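Local coordinates for protein probable acetolactate synthase isozyme III (Small subunit) (Nitrosomonas europaea ATCC 19718, PDB 2PC6) that belongs to the family of small ACT-domain subunits, carries two ACT-like folds in one chain and pairs with a second copy of itself, at residues Arg111-Asp116 with Thr123-Gly128; Glu87-Lys92 with Gly135-Val140; Leu9-Glu12 with Gly16-Ser19. All coordinates share one frame; numbering follows the deposited sequence.

Contact 1. Residues Arg111-Asp116 with Thr123-Gly128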
loop_
_atom_site.group_PDB
_atom_site.type_symbol
_atom_site.label_atom_id
_atom_site.label_comp_id
_atom_site.label_asym_id
_atom_site.label_seq_id
_atom_site.Cartn_x
_atom_site.Cartn_y
_atom_site.Cartn_z
ATOM N N ARG A 111 -9.897 -8.913 14.475
ATOM C CA ARG A 111 -8.524 -9.410 14.581
ATOM C C ARG A 111 -7.500 -8.361 14.222
ATOM O O ARG A 111 -6.514 -8.708 13.614
ATOM C CB ARG A 111 -8.279 -10.605 13.673
ATOM C CG ARG A 111 -9.295 -11.732 13.773
ATOM C CD ARG A 111 -9.299 -12.405 15.153
ATOM N NE ARG A 111 -10.380 -13.401 15.258
ATOM C CZ ARG A 111 -10.284 -14.684 14.891
ATOM N NH1 ARG A 111 -9.141 -15.171 14.406
ATOM N NH2 ARG A 111 -11.348 -15.484 15.016
ATOM N N GLY A 112 -7.720 -7.104 14.591
ATOM C CA GLY A 112 -6.701 -6.094 14.412
ATOM C C GLY A 112 -5.809 -5.954 15.640
ATOM O O GLY A 112 -5.960 -6.678 16.629
ATOM N N ASN A 113 -4.843 -5.042 15.615
ATOM C CA ASN A 113 -4.024 -4.916 16.806
ATOM C C ASN A 113 -3.854 -3.444 17.124
ATOM O O ASN A 113 -3.678 -2.614 16.225
ATOM C CB ASN A 113 -2.690 -5.561 16.579
ATOM C CG ASN A 113 -2.799 -7.061 16.427
ATOM O OD1 ASN A 113 -2.704 -7.793 17.415
ATOM N ND2 ASN A 113 -3.022 -7.535 15.201
ATOM N N ILE A 114 -3.922 -3.107 18.400
ATOM C CA ILE A 114 -3.655 -1.763 18.780
ATOM C C ILE A 114 -2.146 -1.562 18.813
ATOM O O ILE A 114 -1.427 -2.328 19.470
ATOM C CB ILE A 114 -4.366 -1.429 20.088
ATOM C CG1 ILE A 114 -5.876 -1.494 19.819
ATOM C CG2 ILE A 114 -3.918 -0.081 20.583
ATOM C CD1 ILE A 114 -6.769 -1.608 21.058
ATOM N N ILE A 115 -1.666 -0.577 18.057
ATOM C CA ILE A 115 -0.229 -0.357 18.003
ATOM C C ILE A 115 0.246 1.017 18.487
ATOM O O ILE A 115 1.406 1.328 18.339
ATOM C CB ILE A 115 0.323 -0.625 16.610
ATOM C CG1 ILE A 115 -0.359 0.308 15.593
ATOM C CG2 ILE A 115 0.145 -2.091 16.277
ATOM C CD1 ILE A 115 0.366 0.479 14.255
ATOM N N ASP A 116 -0.658 1.821 19.050
ATOM C CA ASP A 116 -0.338 3.113 19.608
ATOM C C ASP A 116 -1.409 3.395 20.605
ATOM O O ASP A 116 -2.588 3.217 20.328
ATOM C CB ASP A 116 -0.360 4.239 18.562
ATOM C CG ASP A 116 0.274 5.541 19.077
ATOM O OD1 ASP A 116 0.966 5.511 20.148
ATOM O OD2 ASP A 116 0.111 6.603 18.419
ATOM N N THR A 123 -4.471 3.627 18.107
ATOM C CA THR A 123 -4.279 3.413 16.700
ATOM C C THR A 123 -4.369 1.940 16.438
ATOM O O THR A 123 -3.601 1.172 17.011
ATOM C CB THR A 123 -2.994 3.981 16.195
ATOM O OG1 THR A 123 -3.066 5.385 16.351
ATOM C CG2 THR A 123 -2.853 3.731 14.697
ATOM N N ILE A 124 -5.328 1.549 15.594
ATOM C CA ILE A 124 -5.613 0.121 15.309
ATOM C C ILE A 124 -5.092 -0.327 13.952
ATOM O O ILE A 124 -5.306 0.347 12.960
ATOM C CB ILE A 124 -7.136 -0.151 15.393
ATOM C CG1 ILE A 124 -7.654 0.274 16.786
ATOM C CG2 ILE A 124 -7.431 -1.622 15.158
ATOM C CD1 ILE A 124 -9.177 0.333 16.945
ATOM N N GLU A 125 -4.414 -1.472 13.913
ATOM C CA GLU A 125 -3.894 -2.013 12.676
ATOM C C GLU A 125 -4.774 -3.167 12.201
ATOM O O GLU A 125 -5.006 -4.116 12.947
ATOM C CB GLU A 125 -2.504 -2.508 12.939
ATOM C CG GLU A 125 -1.795 -3.080 11.742
ATOM C CD GLU A 125 -0.821 -4.180 12.157
ATOM O OE1 GLU A 125 0.220 -3.945 12.854
ATOM O OE2 GLU A 125 -1.120 -5.331 11.780
ATOM N N LEU A 126 -5.250 -3.080 10.956
ATOM C CA LEU A 126 -6.128 -4.101 10.379
ATOM C C LEU A 126 -5.588 -4.589 9.057
ATOM O O LEU A 126 -5.126 -3.784 8.261
ATOM C CB LEU A 126 -7.440 -3.453 10.009
ATOM C CG LEU A 126 -8.653 -3.737 10.866
ATOM C CD1 LEU A 126 -8.976 -2.449 11.746
ATOM C CD2 LEU A 126 -9.832 -4.061 9.914
ATOM N N THR A 127 -5.692 -5.898 8.810
ATOM C CA THR A 127 -5.366 -6.459 7.528
ATOM C C THR A 127 -6.482 -7.426 7.150
ATOM O O THR A 127 -7.066 -8.068 8.018
ATOM C CB THR A 127 -4.045 -7.180 7.582
ATOM O OG1 THR A 127 -3.049 -6.275 8.052
ATOM C CG2 THR A 127 -3.603 -7.539 6.193
ATOM N N GLY A 128 -6.783 -7.527 5.858
ATOM C CA GLY A 128 -7.885 -8.370 5.390
ATOM C C GLY A 128 -8.202 -8.074 3.944
ATOM O O GLY A 128 -7.471 -7.369 3.264
HETATM O O HOH W 1 -5.261 -7.811 11.096
HETATM O O HOH W 2 -0.621 6.482 15.951
#

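Contact 2. Residues Glu87-Lys92 with Gly135-Val140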
loop_
_atom_site.group_PDB
_atom_site.type_symbol
_atom_site.label_atom_id
_atom_site.label_comp_id
_atom_site.label_asym_id
_atom_site.label_seq_id
_atom_site.Cartn_x
_atom_site.Cartn_y
_atom_site.Cartn_z
ATOM N N GLU A 87 -5.293 -5.930 2.120
ATOM C CA GLU A 87 -4.966 -4.556 2.316
ATOM C C GLU A 87 -4.599 -4.369 3.762
ATOM O O GLU A 87 -5.084 -5.105 4.633
ATOM C CB GLU A 87 -6.188 -3.731 1.989
ATOM C CG GLU A 87 -5.872 -2.248 1.816
ATOM C CD GLU A 87 -7.098 -1.489 1.314
ATOM O OE1 GLU A 87 -8.163 -2.158 1.049
ATOM O OE2 GLU A 87 -6.988 -0.237 1.180
ATOM N N LEU A 88 -3.740 -3.397 4.025
ATOM C CA LEU A 88 -3.472 -2.988 5.401
ATOM C C LEU A 88 -4.017 -1.590 5.690
ATOM O O LEU A 88 -3.971 -0.689 4.861
ATOM C CB LEU A 88 -1.971 -3.085 5.731
ATOM C CG LEU A 88 -1.541 -2.718 7.173
ATOM C CD1 LEU A 88 -0.378 -3.563 7.625
ATOM C CD2 LEU A 88 -1.098 -1.311 7.141
HETATM N N MSE A 89 -4.519 -1.409 6.884
HETATM C CA MSE A 89 -5.078 -0.152 7.282
HETATM C C MSE A 89 -4.719 0.174 8.724
HETATM O O MSE A 89 -4.740 -0.684 9.616
HETATM C CB MSE A 89 -6.577 -0.209 7.093
HETATM C CG MSE A 89 -7.314 0.913 7.698
HETATM SE SE MSE A 89 -9.231 0.817 7.183
HETATM C CE MSE A 89 -9.755 -0.736 8.259
ATOM N N LEU A 90 -4.416 1.442 8.925
ATOM C CA LEU A 90 -4.214 2.055 10.219
ATOM C C LEU A 90 -5.326 3.101 10.481
ATOM O O LEU A 90 -5.452 4.103 9.745
ATOM C CB LEU A 90 -2.856 2.756 10.208
ATOM C CG LEU A 90 -1.643 2.199 10.952
ATOM C CD1 LEU A 90 -1.522 0.684 10.953
ATOM C CD2 LEU A 90 -0.391 2.845 10.409
ATOM N N VAL A 91 -6.088 2.882 11.554
ATOM C CA VAL A 91 -7.207 3.728 11.927
ATOM C C VAL A 91 -6.939 4.316 13.299
ATOM O O VAL A 91 -6.865 3.567 14.305
ATOM C CB VAL A 91 -8.469 2.876 12.080
ATOM C CG1 VAL A 91 -9.642 3.756 12.260
ATOM C CG2 VAL A 91 -8.645 2.049 10.870
ATOM N N LYS A 92 -6.812 5.639 13.375
ATOM C CA LYS A 92 -6.631 6.271 14.691
ATOM C C LYS A 92 -7.980 6.767 15.182
ATOM O O LYS A 92 -8.639 7.515 14.485
ATOM C CB LYS A 92 -5.593 7.399 14.620
ATOM C CG LYS A 92 -5.522 8.279 15.838
ATOM C CD LYS A 92 -4.576 9.491 15.624
ATOM C CE LYS A 92 -3.167 8.995 15.305
ATOM N NZ LYS A 92 -2.240 10.105 14.964
ATOM N N GLY A 135 -15.931 -3.448 6.357
ATOM C CA GLY A 135 -16.862 -3.848 7.418
ATOM C C GLY A 135 -16.484 -3.232 8.756
ATOM O O GLY A 135 -17.358 -2.818 9.559
ATOM N N PHE A 136 -15.177 -3.164 8.998
ATOM C CA PHE A 136 -14.667 -2.422 10.112
ATOM C C PHE A 136 -15.125 -0.965 10.073
ATOM O O PHE A 136 -15.632 -0.469 11.052
ATOM C CB PHE A 136 -13.157 -2.452 10.160
ATOM C CG PHE A 136 -12.614 -1.857 11.424
ATOM C CD1 PHE A 136 -12.604 -2.602 12.605
ATOM C CD2 PHE A 136 -12.181 -0.521 11.462
ATOM C CE1 PHE A 136 -12.145 -2.075 13.816
ATOM C CE2 PHE A 136 -11.703 0.030 12.636
ATOM C CZ PHE A 136 -11.672 -0.786 13.846
ATOM N N LEU A 137 -14.945 -0.274 8.957
ATOM C CA LEU A 137 -15.338 1.131 8.895
ATOM C C LEU A 137 -16.823 1.339 8.995
ATOM O O LEU A 137 -17.233 2.336 9.577
ATOM C CB LEU A 137 -14.827 1.830 7.627
ATOM C CG LEU A 137 -13.307 1.845 7.353
ATOM C CD1 LEU A 137 -13.076 2.482 5.961
ATOM C CD2 LEU A 137 -12.556 2.586 8.452
ATOM N N GLN A 138 -17.641 0.439 8.433
ATOM C CA GLN A 138 -19.103 0.537 8.624
ATOM C C GLN A 138 -19.423 0.415 10.117
ATOM O O GLN A 138 -20.241 1.171 10.656
ATOM C CB GLN A 138 -19.874 -0.507 7.825
ATOM C CG GLN A 138 -20.704 0.048 6.618
ATOM N N ALA A 139 -18.708 -0.489 10.791
ATOM C CA ALA A 139 -18.992 -0.801 12.180
ATOM C C ALA A 139 -18.534 0.292 13.129
ATOM O O ALA A 139 -19.170 0.494 14.108
ATOM C CB ALA A 139 -18.410 -2.139 12.568
ATOM N N VAL A 140 -17.461 1.010 12.841
ATOM C CA VAL A 140 -17.049 2.095 13.731
ATOM C C VAL A 140 -17.933 3.335 13.583
ATOM O O VAL A 140 -18.414 3.629 12.477
ATOM C CB VAL A 140 -15.618 2.507 13.442
ATOM C CG1 VAL A 140 -15.145 3.467 14.510
ATOM C CG2 VAL A 140 -14.713 1.289 13.492
#

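Contact 3. Residues Leu9-Glu12 with Gly16-Ser19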
loop_
_atom_site.group_PDB
_atom_site.type_symbol
_atom_site.label_atom_id
_atom_site.label_comp_id
_atom_site.label_asym_id
_atom_site.label_seq_id
_atom_site.Cartn_x
_atom_site.Cartn_y
_atom_site.Cartn_z
ATOM N N LEU A 9 0.764 -4.829 -12.383
ATOM C CA LEU A 9 1.773 -4.632 -13.401
ATOM C C LEU A 9 3.197 -4.589 -12.871
ATOM O O LEU A 9 3.440 -4.284 -11.696
ATOM C CB LEU A 9 1.427 -3.449 -14.316
ATOM C CG LEU A 9 1.050 -2.086 -13.751
ATOM C CD1 LEU A 9 2.336 -1.328 -13.583
ATOM C CD2 LEU A 9 0.163 -1.314 -14.715
ATOM N N LEU A 10 4.104 -5.003 -13.752
ATOM C CA LEU A 10 5.510 -4.930 -13.539
ATOM C C LEU A 10 6.056 -3.684 -14.239
ATOM O O LEU A 10 5.771 -3.420 -15.413
ATOM C CB LEU A 10 6.198 -6.185 -14.082
ATOM C CG LEU A 10 6.345 -7.460 -13.228
ATOM C CD1 LEU A 10 7.147 -8.484 -13.981
ATOM C CD2 LEU A 10 6.947 -7.251 -11.817
HETATM N N MSE A 11 6.842 -2.905 -13.524
HETATM C CA MSE A 11 7.473 -1.792 -14.189
HETATM C C MSE A 11 8.851 -1.451 -13.732
HETATM O O MSE A 11 9.239 -1.754 -12.606
HETATM C CB MSE A 11 6.595 -0.559 -14.146
HETATM C CG MSE A 11 5.873 -0.309 -12.868
HETATM SE SE MSE A 11 5.706 1.606 -12.926
HETATM C CE MSE A 11 7.017 2.193 -11.409
ATOM N N GLU A 12 9.585 -0.834 -14.653
ATOM C CA GLU A 12 10.889 -0.236 -14.396
ATOM C C GLU A 12 10.881 0.601 -13.122
ATOM O O GLU A 12 10.190 1.621 -13.041
ATOM C CB GLU A 12 11.317 0.641 -15.582
ATOM C CG GLU A 12 11.323 -0.043 -16.989
ATOM C CD GLU A 12 12.343 -1.203 -17.163
ATOM O OE1 GLU A 12 12.947 -1.710 -16.179
ATOM O OE2 GLU A 12 12.536 -1.618 -18.321
ATOM N N GLY A 16 10.054 8.760 -12.608
ATOM C CA GLY A 16 9.087 9.213 -13.593
ATOM C C GLY A 16 8.153 8.094 -14.002
ATOM O O GLY A 16 7.006 8.347 -14.378
ATOM N N ALA A 17 8.652 6.862 -13.918
ATOM C CA ALA A 17 7.839 5.657 -14.188
ATOM C C ALA A 17 6.434 5.837 -13.679
ATOM O O ALA A 17 5.460 5.671 -14.431
ATOM C CB ALA A 17 8.440 4.441 -13.524
ATOM N N LEU A 18 6.320 6.191 -12.404
ATOM C CA LEU A 18 5.002 6.253 -11.790
ATOM C C LEU A 18 4.283 7.533 -12.192
ATOM O O LEU A 18 3.045 7.511 -12.388
ATOM C CB LEU A 18 5.046 6.102 -10.246
ATOM C CG LEU A 18 3.726 6.592 -9.605
ATOM C CD1 LEU A 18 2.586 5.595 -9.870
ATOM C CD2 LEU A 18 3.843 6.849 -8.117
ATOM N N SER A 19 5.009 8.650 -12.300
ATOM C CA SER A 19 4.327 9.873 -12.730
ATOM C C SER A 19 3.750 9.722 -14.159
ATOM O O SER A 19 2.715 10.314 -14.474
ATOM C CB SER A 19 5.237 11.107 -12.666
ATOM O OG SER A 19 6.111 11.047 -13.773
#

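Contact 1. Residues Arg111-Asp116 with Thr123-Gly128
A beta bulge interrupts the antiparallel hairpin here: Ile115 and Asp116 together stand opposite the single residue Thr123. The extra residue is accommodated by the backbone of Ile115, whose psi of 8° departs from the extended values of its neighbours. Thr123 is nevertheless bonded through both its N and its O. The O receives Ile115 N at 2.8 Å, the donor lying almost in line with the carbonyl bond, while the N reaches Asp116 O. Beyond the bulge, Asn113 and Glu125 form a hydrogen-bonded pair, with Glu125 N 2.7 Å from Asn113 O and Asn113 N donating back to Glu125 O. Gly112, having no side chain, lies close in, its CA 3.0 Å from Glu125 O.

The two faces differ in chemistry. On one, Ile114 and Ile124 bring their CG1 branches together at 3.9 Å, and Ile124 also packs on Ala107 and Phe136 of the covering helices. On the other, Asp116 and Thr123 touch through their CB atoms, and a water spans their polar ends, 2.6 Å from Asp116 OD2 and 2.7 Å from Thr123 OG1. Ile115 has CG1 wedged between backbone N and carbonyl carbon (chi1 59°), which places that branch over Thr123 O; its CG2 lies across the end of Glu125, 3.9 Å from OE1. The acids are engaged by the second subunit: Glu125 with Arg86, Asp116 with Arg158 and Gly159 N. These ionic pairs probably favour the charged forms of both. The whole is a bulged beta hairpin, strands 113-118 and 121-128, at the edge of an ACT-like sheet.

Contact 2. Residues Glu87-Lys92 with Gly135-Val140
Lys92 NZ is gripped by three oxygens, the carboxylate OE2 of Glu147 in a salt bridge and the backbone O atoms of Ser157 and Gly159 of the second subunit, and it projects from the strand on the face turned from the one where Met89 and Val91 meet Phe136 and Leu137. This is a worked example of how alternation along a strand separates two interfaces. Lys92, Leu90 and Leu88 reach the second subunit, whereas the side chains of Met89 and Val91 start toward the helix.

Met89, modelled as selenomethionine, does most of the bridging. Its chain runs out extended as far as SE and then bends at chi3 (71°), so that SE and the terminal methyl serve different partners: SE lies 4.0 Å from Leu137 CD2, and CE lies 4.0 Å from Phe136 CD2. Val91 and Phe136 lie alongside each other, pointing opposite ways, with Val91 CG2 4.1 Å from Phe136 CE2. Both groups approach the ring obliquely.

Phe136 reaches down from the helix with CG anti to its backbone N (chi1 -172°). Its ring is backed on one face by Val140 CG2, which sits 3.4 Å above the ring plane toward the rim, and it makes an edge-to-face stack with Phe110. Val140 is the residue at which the chain leaves the helix, yet its N still bonds Phe136 O at 3.0 Å. Leu126 on the neighbouring strand also packs against both Met89 and Phe136. With segment axes only 17° from parallel and 11.5 Å apart, the wholly apolar seam is that of a helix laid over an inner strand of an alpha/beta sandwich, the ACT-type, ferredoxin-like fold.

Contact 3. Residues Leu9-Glu12 with Gly16-Ser19
Ala17 and Met11 supply most of this small buried contact, in which the end of a strand meets the first turn of the helix that follows it. Met11, modelled as selenomethionine, starts toward the helix with CG between its backbone N and carbonyl carbon (chi1 40°). This sends SE and CE over the helix start, where CE lies 3.4 Å from Ala17 CB, a tight approach, and SE lies 4.0 Å from the same methyl. CE also comes within 4.2 Å of Leu18 N.

Backbone reaches the same small methyl as well: Glu12 O lies 3.4 Å from Ala17 CB. Leu18 contributes less here; its side chain packs on Met48 of the adjoining strand, which Met11 touches too, and on Leu35 of the second subunit.

Gly16 is the N-cap residue and turns the chain with a positive phi of 102°. Its O receives Ser19 OG at 2.9 Å, in the carbonyl plane and on a lone pair, which links the third residue of the helix to the carbonyl of the N-cap residue. In some ACT relatives effectors bind near this turn. Strand and helix start therefore meet chiefly through methyl groups, with a backbone oxygen alongside, while the hydrogen bonds of these residues run elsewhere, within the first turn, to sheet neighbours and to the second subunit.

Contacts 1 and 2 belong to one sheet and one ACT-like unit: strands 121-128 and 83-94 are neighbours, joined by backbone bonds such as Leu126 N to Met89 O, and contact 1 is nested along the chain inside the span closed by contact 2. Contact 1, at the sheet's outer strand, is partly buried and is held by backbone bonds with an isoleucine pair and bridging water, its acids turned to the second subunit; contact 2 is buried between sheet and helix and is purely apolar. Contact 3 lies in the other unit, about 30 Å from contact 1 between centres, and repeats the strand-helix chemistry of contact 2 on a smaller scale. Residues of all three also reach the second subunit.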